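PDB 2D5C: shikimate dehydrogenase (NADP(+)) from Thermus thermophilus, which catalyses the reversible NADPH-linked reduction of 3-dehydroshikimate to shikimate, a step on the route to chorismate and the aromatic amino acids. Local coordinates for residues N85-L88 and R93-G96; P209-T212 and A218-K221; A18-A23 and G31-W36. All blocks are in the same frame, centred on the assembly; numbering follows the deposited sequence.

Contact 1 of 3, residues N85-L88 and R93-G96. With SKM ((3R,4S,5R)-3,4,5-trihydroxycyclohex-1-ene-1-carboxylic acid), chain E.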
loop_
_atom_site.group_PDB
_atom_site.type_symbol
_atom_site.label_atom_id
_atom_site.label_comp_id
_atom_site.label_asym_id
_atom_site.label_seq_id
_atom_site.Cartn_x
_atom_site.Cartn_y
_atom_site.Cartn_z
ATOM N N ASN A 85 0.659 13.853 2.707
ATOM C CA ASN A 85 2.109 14.011 2.833
ATOM C C ASN A 85 2.827 12.692 2.534
ATOM O O ASN A 85 4.057 12.643 2.438
ATOM C CB ASN A 85 2.469 14.493 4.241
ATOM C CG ASN A 85 2.640 13.349 5.228
ATOM O OD1 ASN A 85 1.782 12.473 5.343
ATOM N ND2 ASN A 85 3.752 13.360 5.954
ATOM N N THR A 86 2.057 11.623 2.382
ATOM C CA THR A 86 2.637 10.316 2.098
ATOM C C THR A 86 1.833 9.574 1.036
ATOM O O THR A 86 0.612 9.427 1.158
ATOM C CB THR A 86 2.687 9.451 3.373
ATOM O OG1 THR A 86 3.460 10.126 4.374
ATOM C CG2 THR A 86 3.331 8.089 3.077
ATOM N N VAL A 87 2.524 9.125 -0.009
ATOM C CA VAL A 87 1.892 8.384 -1.089
ATOM C C VAL A 87 2.533 7.006 -1.221
ATOM O O VAL A 87 3.757 6.885 -1.203
ATOM C CB VAL A 87 2.032 9.136 -2.440
ATOM C CG1 VAL A 87 1.383 8.319 -3.559
ATOM C CG2 VAL A 87 1.395 10.521 -2.331
ATOM N N LEU A 88 1.692 5.974 -1.325
ATOM C CA LEU A 88 2.138 4.584 -1.498
ATOM C C LEU A 88 1.791 4.156 -2.917
ATOM O O LEU A 88 0.680 4.413 -3.377
ATOM C CB LEU A 88 1.409 3.659 -0.517
ATOM C CG LEU A 88 1.487 2.153 -0.780
ATOM C CD1 LEU A 88 2.925 1.689 -0.661
ATOM C CD2 LEU A 88 0.592 1.396 0.219
ATOM N N ARG A 93 -0.908 2.088 -8.890
ATOM C CA ARG A 93 -1.976 2.885 -8.298
ATOM C C ARG A 93 -1.344 3.698 -7.164
ATOM O O ARG A 93 -0.377 3.260 -6.549
ATOM C CB ARG A 93 -3.068 1.974 -7.728
ATOM C CG ARG A 93 -3.506 0.833 -8.648
ATOM C CD ARG A 93 -4.089 1.341 -9.954
ATOM N NE ARG A 93 -4.507 0.221 -10.796
ATOM C CZ ARG A 93 -5.085 0.356 -11.985
ATOM N NH1 ARG A 93 -5.313 1.569 -12.472
ATOM N NH2 ARG A 93 -5.439 -0.720 -12.679
ATOM N N LEU A 94 -1.885 4.881 -6.898
ATOM C CA LEU A 94 -1.352 5.736 -5.846
ATOM C C LEU A 94 -2.381 5.921 -4.740
ATOM O O LEU A 94 -3.528 6.286 -5.010
ATOM C CB LEU A 94 -0.965 7.107 -6.420
ATOM C CG LEU A 94 0.059 7.180 -7.562
ATOM C CD1 LEU A 94 0.313 8.655 -7.893
ATOM C CD2 LEU A 94 1.376 6.488 -7.166
ATOM N N PHE A 95 -1.966 5.651 -3.503
ATOM C CA PHE A 95 -2.819 5.787 -2.313
ATOM C C PHE A 95 -2.256 6.923 -1.445
ATOM O O PHE A 95 -1.065 6.940 -1.152
ATOM C CB PHE A 95 -2.796 4.489 -1.498
ATOM C CG PHE A 95 -3.420 3.306 -2.198
ATOM C CD1 PHE A 95 -3.169 2.014 -1.750
ATOM C CD2 PHE A 95 -4.279 3.482 -3.278
ATOM C CE1 PHE A 95 -3.767 0.907 -2.373
ATOM C CE2 PHE A 95 -4.878 2.383 -3.904
ATOM C CZ PHE A 95 -4.621 1.104 -3.454
ATOM N N GLY A 96 -3.109 7.858 -1.028
ATOM C CA GLY A 96 -2.637 8.968 -0.218
ATOM C C GLY A 96 -2.976 8.915 1.260
ATOM O O GLY A 96 -4.094 8.596 1.651
HETATM O O12 SKM E . 5.138 15.992 5.787
HETATM C C8 SKM E . 6.564 16.128 5.694
HETATM C C6 SKM E . 7.062 15.472 4.377
HETATM O O7 SKM E . 6.695 14.095 4.375
HETATM C C5 SKM E . 8.602 15.591 4.239
HETATM C C4 SKM E . 9.148 16.934 4.725
HETATM C C1 SKM E . 10.572 17.246 4.436
HETATM O O2 SKM E . 11.324 16.357 3.760
HETATM O O3 SKM E . 11.068 18.303 4.802
HETATM C C10 SKM E . 8.416 17.833 5.391
HETATM C C9 SKM E . 6.955 17.636 5.737
HETATM O O11 SKM E . 6.160 18.363 4.786
#
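L88 and F95 are joined through their backbones by a pair of hydrogen bonds, L88 N to F95 O and F95 N to L88 O, both 2.9 Å long. V87 and G96 form the neighbouring non-hydrogen-bonded pair, where the CA of V87 lies 3.3 Å from F95 O in a CA-H...O contact. V87 and L94 share one face of the sheet: V87 CG1, anti to the backbone N (chi1 179°), meets L94 CB at 3.9 Å, and L94 also packs on helix 43-53, against L47, V50 and R51. On the other face L88 CD2 comes obliquely to F95 CD1, 4.3 Å away. That face belongs to the dimer interface, for the F95 ring stacks on F95 of the second subunit and L88 packs on L88 of that subunit.

The strands form an antiparallel beta hairpin, 86-90 with 93-97, within the mixed sheet of the substrate-binding domain. A classic beta bulge, with N85 and T86 both facing F97, interrupts the regular pairing where the hairpin meets the shikimate pocket. From here the N85 side chain leads to the ligand. Its CB passes 3.4 Å from shikimate O12, and CG sits 3.7 Å from the same hydroxyl oxygen. At the amide the two branches part: OD1 accepts a hydrogen bond from T99 N, which helps to fix the rotation of the group, while ND2 donates to shikimate O12 at 3.0 Å, with 157° at the hydrogen. A second, weak bond runs from ND2 to shikimate O7, strongly bent at 129°.

Contact 2 of 3, residues P209-T212 and A218-K221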
loop_
_atom_site.group_PDB
_atom_site.type_symbol
_atom_site.label_atom_id
_atom_site.label_comp_id
_atom_site.label_asym_id
_atom_site.label_seq_id
_atom_site.Cartn_x
_atom_site.Cartn_y
_atom_site.Cartn_z
ATOM N N PRO A 209 15.759 28.056 10.804
ATOM C CA PRO A 209 16.738 27.517 11.754
ATOM C C PRO A 209 16.079 26.585 12.776
ATOM O O PRO A 209 14.860 26.625 12.948
ATOM C CB PRO A 209 17.286 28.776 12.406
ATOM C CG PRO A 209 16.077 29.661 12.453
ATOM C CD PRO A 209 15.497 29.481 11.073
ATOM N N LEU A 210 16.874 25.759 13.455
ATOM C CA LEU A 210 16.315 24.843 14.455
ATOM C C LEU A 210 15.669 25.635 15.592
ATOM O O LEU A 210 14.516 25.393 15.960
ATOM C CB LEU A 210 17.399 23.916 15.018
ATOM C CG LEU A 210 16.946 22.889 16.060
ATOM C CD1 LEU A 210 15.917 21.932 15.437
ATOM C CD2 LEU A 210 18.153 22.101 16.581
ATOM N N TRP A 211 16.421 26.573 16.162
ATOM C CA TRP A 211 15.894 27.405 17.231
ATOM C C TRP A 211 15.445 28.730 16.658
ATOM O O TRP A 211 16.190 29.703 16.621
ATOM C CB TRP A 211 16.941 27.592 18.329
ATOM C CG TRP A 211 17.111 26.323 19.087
ATOM C CD1 TRP A 211 18.090 25.388 18.919
ATOM C CD2 TRP A 211 16.189 25.772 20.041
ATOM N NE1 TRP A 211 17.831 24.286 19.703
ATOM C CE2 TRP A 211 16.671 24.498 20.402
ATOM C CE3 TRP A 211 15.001 26.235 20.620
ATOM C CZ2 TRP A 211 16.007 23.675 21.323
ATOM C CZ3 TRP A 211 14.336 25.415 21.537
ATOM C CH2 TRP A 211 14.845 24.150 21.877
ATOM N N THR A 212 14.210 28.721 16.175
ATOM C CA THR A 212 13.563 29.863 15.559
ATOM C C THR A 212 13.329 30.987 16.550
ATOM O O THR A 212 13.429 30.790 17.762
ATOM C CB THR A 212 12.202 29.434 14.988
ATOM O OG1 THR A 212 11.401 28.904 16.048
ATOM C CG2 THR A 212 12.388 28.340 13.933
ATOM N N ALA A 218 9.389 31.797 23.104
ATOM C CA ALA A 218 8.585 30.937 23.964
ATOM C C ALA A 218 9.410 30.429 25.147
ATOM O O ALA A 218 8.944 30.439 26.290
ATOM C CB ALA A 218 8.035 29.759 23.162
ATOM N N LYS A 219 10.632 29.983 24.880
ATOM C CA LYS A 219 11.458 29.479 25.966
ATOM C C LYS A 219 11.758 30.594 26.978
ATOM O O LYS A 219 11.632 30.395 28.187
ATOM C CB LYS A 219 12.747 28.873 25.407
ATOM C CG LYS A 219 13.634 28.233 26.449
ATOM C CD LYS A 219 14.598 27.232 25.816
ATOM C CE LYS A 219 15.517 27.885 24.803
ATOM N NZ LYS A 219 16.431 26.888 24.175
ATOM N N ALA A 220 12.121 31.776 26.486
ATOM C CA ALA A 220 12.416 32.905 27.376
ATOM C C ALA A 220 11.202 33.388 28.172
ATOM O O ALA A 220 11.347 34.008 29.246
ATOM C CB ALA A 220 12.993 34.068 26.561
ATOM N N LYS A 221 10.012 33.100 27.647
ATOM C CA LYS A 221 8.747 33.500 28.258
ATOM C C LYS A 221 8.327 32.577 29.396
ATOM O O LYS A 221 7.393 32.875 30.135
ATOM C CB LYS A 221 7.636 33.503 27.206
ATOM C CG LYS A 221 6.353 34.185 27.642
ATOM C CD LYS A 221 6.525 35.695 27.667
ATOM C CE LYS A 221 6.893 36.219 26.285
ATOM N NZ LYS A 221 7.230 37.668 26.289
#
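W211 and K219 meet through a single cation-pi interaction, with the ammonium group of the lysine placed over one face of the indole. K219 NZ lies 3.9 Å from the centroid of the six-membered ring of W211 and only 18° off the ring normal. It is somewhat displaced toward the rim, on the side of W211 CZ3, which at 3.7 Å from K219 NZ is the nearest ring atom. The charge therefore rests on the benzenoid part of the indole and not on its pyrrole part. The alpha carbons are 10.0 Å apart, a gap that both side chains help to span. K219 starts anti to its own backbone nitrogen (chi1 -176°) and bends once, at chi3 (61°), which brings the terminal amine above the ring; the lysine chain and the indole cross at about a right angle.

Packing contacts come from elsewhere in the chain: W211 also touches V225 of strand 224-226 and T227 just beyond it. A sulfate ion, probably from the crystallisation liquor, lies about 4 Å from the W211 side chain.

Hydrogen bonds secure the loop next to the ring. T212 OG1 bonds to L215 N, capping the first turn of the helix, and also to D204 OD2, while W211 O accepts a bond from R216 NE.

The arrangement belongs to the start of helix 213-220, where T212 is the N-cap and the residue before it reaches along the outside of the helix to a lysine near the other end. This helix makes the crossover between parallel strands 201-204 and 224-226, a beta-alpha-beta unit at one edge of the Rossmann-type NADP-binding domain.

Contact 3 of 3, residues A18-A23 and G31-W36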
loop_
_atom_site.group_PDB
_atom_site.type_symbol
_atom_site.label_atom_id
_atom_site.label_comp_id
_atom_site.label_asym_id
_atom_site.label_seq_id
_atom_site.Cartn_x
_atom_site.Cartn_y
_atom_site.Cartn_z
ATOM N N ALA A 18 18.309 12.016 4.665
ATOM C CA ALA A 18 19.177 11.568 5.756
ATOM C C ALA A 18 18.439 10.664 6.744
ATOM O O ALA A 18 18.972 9.655 7.208
ATOM C CB ALA A 18 19.765 12.778 6.489
ATOM N N MET A 19 17.204 11.019 7.074
ATOM C CA MET A 19 16.439 10.210 8.018
ATOM C C MET A 19 16.140 8.816 7.490
ATOM O O MET A 19 16.257 7.830 8.209
ATOM C CB MET A 19 15.091 10.861 8.340
ATOM C CG MET A 19 15.153 12.125 9.163
ATOM S SD MET A 19 13.497 12.500 9.783
ATOM C CE MET A 19 12.626 12.929 8.263
ATOM N N HIS A 20 15.723 8.748 6.234
ATOM C CA HIS A 20 15.338 7.432 5.728
ATOM C C HIS A 20 16.554 6.605 5.292
ATOM O O HIS A 20 16.521 5.382 5.243
ATOM C CB HIS A 20 14.393 7.635 4.542
ATOM C CG HIS A 20 13.046 8.087 5.044
ATOM N ND1 HIS A 20 12.711 9.390 5.207
ATOM C CD2 HIS A 20 11.952 7.297 5.414
ATOM C CE1 HIS A 20 11.444 9.385 5.663
ATOM N NE2 HIS A 20 10.964 8.145 5.797
ATOM N N ALA A 21 17.696 7.234 5.030
ATOM C CA ALA A 21 18.899 6.468 4.732
ATOM C C ALA A 21 19.159 5.688 6.012
ATOM O O ALA A 21 19.500 4.505 5.981
ATOM C CB ALA A 21 20.065 7.404 4.421
ATOM N N PHE A 22 18.979 6.358 7.150
ATOM C CA PHE A 22 19.147 5.705 8.439
ATOM C C PHE A 22 18.106 4.591 8.569
ATOM O O PHE A 22 18.418 3.477 8.978
ATOM C CB PHE A 22 18.938 6.686 9.596
ATOM C CG PHE A 22 18.670 6.007 10.909
ATOM C CD1 PHE A 22 19.702 5.393 11.616
ATOM C CD2 PHE A 22 17.367 5.894 11.394
ATOM C CE1 PHE A 22 19.444 4.676 12.775
ATOM C CE2 PHE A 22 17.096 5.175 12.555
ATOM C CZ PHE A 22 18.135 4.563 13.248
ATOM N N ALA A 23 16.861 4.904 8.229
ATOM C CA ALA A 23 15.795 3.917 8.349
ATOM C C ALA A 23 16.142 2.631 7.598
ATOM O O ALA A 23 16.043 1.535 8.145
ATOM C CB ALA A 23 14.465 4.504 7.819
ATOM N N GLY A 31 17.938 0.216 -0.533
ATOM C CA GLY A 31 17.069 1.190 -1.154
ATOM C C GLY A 31 17.650 2.584 -1.124
ATOM O O GLY A 31 18.743 2.811 -0.600
ATOM N N SER A 32 16.910 3.527 -1.688
ATOM C CA SER A 32 17.353 4.905 -1.735
ATOM C C SER A 32 16.174 5.821 -1.479
ATOM O O SER A 32 15.024 5.424 -1.640
ATOM C CB SER A 32 17.960 5.220 -3.101
ATOM O OG SER A 32 17.034 4.938 -4.138
ATOM N N TYR A 33 16.485 7.047 -1.078
ATOM C CA TYR A 33 15.496 8.076 -0.792
ATOM C C TYR A 33 16.155 9.377 -1.238
ATOM O O TYR A 33 17.070 9.878 -0.576
ATOM C CB TYR A 33 15.190 8.124 0.712
ATOM C CG TYR A 33 14.055 9.058 1.080
ATOM C CD1 TYR A 33 14.164 10.434 0.878
ATOM C CD2 TYR A 33 12.850 8.558 1.592
ATOM C CE1 TYR A 33 13.102 11.298 1.170
ATOM C CE2 TYR A 33 11.779 9.409 1.888
ATOM C CZ TYR A 33 11.913 10.776 1.673
ATOM O OH TYR A 33 10.864 11.633 1.943
ATOM N N GLU A 34 15.688 9.910 -2.364
ATOM C CA GLU A 34 16.225 11.137 -2.945
ATOM C C GLU A 34 15.267 12.325 -2.845
ATOM O O GLU A 34 14.066 12.161 -2.604
ATOM C CB GLU A 34 16.538 10.903 -4.425
ATOM C CG GLU A 34 15.303 10.476 -5.224
ATOM C CD GLU A 34 15.469 10.611 -6.727
ATOM O OE1 GLU A 34 15.715 11.739 -7.205
ATOM O OE2 GLU A 34 15.343 9.587 -7.431
ATOM N N ALA A 35 15.814 13.521 -3.033
ATOM C CA ALA A 35 15.032 14.749 -3.024
ATOM C C ALA A 35 14.852 15.102 -4.497
ATOM O O ALA A 35 15.835 15.262 -5.217
ATOM C CB ALA A 35 15.789 15.854 -2.303
ATOM N N TRP A 36 13.607 15.210 -4.949
ATOM C CA TRP A 36 13.328 15.514 -6.349
ATOM C C TRP A 36 12.528 16.803 -6.469
ATOM O O TRP A 36 11.326 16.820 -6.202
ATOM C CB TRP A 36 12.547 14.357 -6.978
ATOM C CG TRP A 36 12.468 14.364 -8.476
ATOM C CD1 TRP A 36 12.833 15.374 -9.322
ATOM C CD2 TRP A 36 11.969 13.310 -9.308
ATOM N NE1 TRP A 36 12.592 15.012 -10.625
ATOM C CE2 TRP A 36 12.061 13.752 -10.644
ATOM C CE3 TRP A 36 11.451 12.034 -9.051
ATOM C CZ2 TRP A 36 11.654 12.962 -11.723
ATOM C CZ3 TRP A 36 11.046 11.249 -10.126
ATOM C CH2 TRP A 36 11.151 11.718 -11.445
#
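Y33 and H20 lay their rings together in an offset stack, with centroids 4.4 Å apart and planes within 8° of each other, between strand 31-37 and helix 16-26. The strand arrives at this contact after S32, whose backbone pairs with strand 2-8 and whose hydroxyl bonds to R3 NH1.

Y33 then points to the helix. With its CG anti to the backbone N (chi1 -173°), the phenol extends from the strand toward the helix, where it meets H20 and sets the CD2-CE2 side of its ring over one face of the imidazole, the two rings face to face but displaced. Y33 CE2 is 3.4 Å from H20 ND1, and Y33 CD2 lies 3.5 Å from H20 CG. The overlap continues down to the stem of the histidine, since Y33 CD2 is also 3.5 Å from H20 CB. At the far end, the phenol hydroxyl bonds to N58 OD1, which ties the ring to a residue of the shikimate pocket. An alanine in place of H20 would probably leave this face of the Y33 ring without its stacking partner and the carbonyls of S16 and G236 without their imidazole bonds.

Beyond Y33 the strand continues: E34 and W36 bond through their backbones to strand 2-8. The contact thus packs the helix of a beta-alpha-beta unit, 2-8, 16-26 and 31-37, against its second strand.

Both imidazole nitrogens face carbonyl oxygens, ND1 that of S16 and NE2 that of G236. Such a pair of acceptors would favour a doubly protonated ring, and a positive charge there would probably be eased by the pi face of the buried Y33.

Contacts 1 and 3 both reach the mixed sheet of the substrate-binding domain; their centres are 17 Å apart and their nearest atoms about 7 Å. N58 bridges them without belonging to either: its ND2 holds the backbone O of N85, its OD1 the hydroxyl of Y33. W243 also serves both, bonding to V87 O and packing on Y33. Contact 1 touches shikimate directly through N85. In contact 3 the side chain of Y33 is about 5 Å from the bound shikimate, a second-shell position. Contact 2 lies in the other domain, its centre 34 Å from that of contact 1 and 28 Å from that of contact 3, with the W211 side chain about 9 Å from that of shikimate-binding Y207.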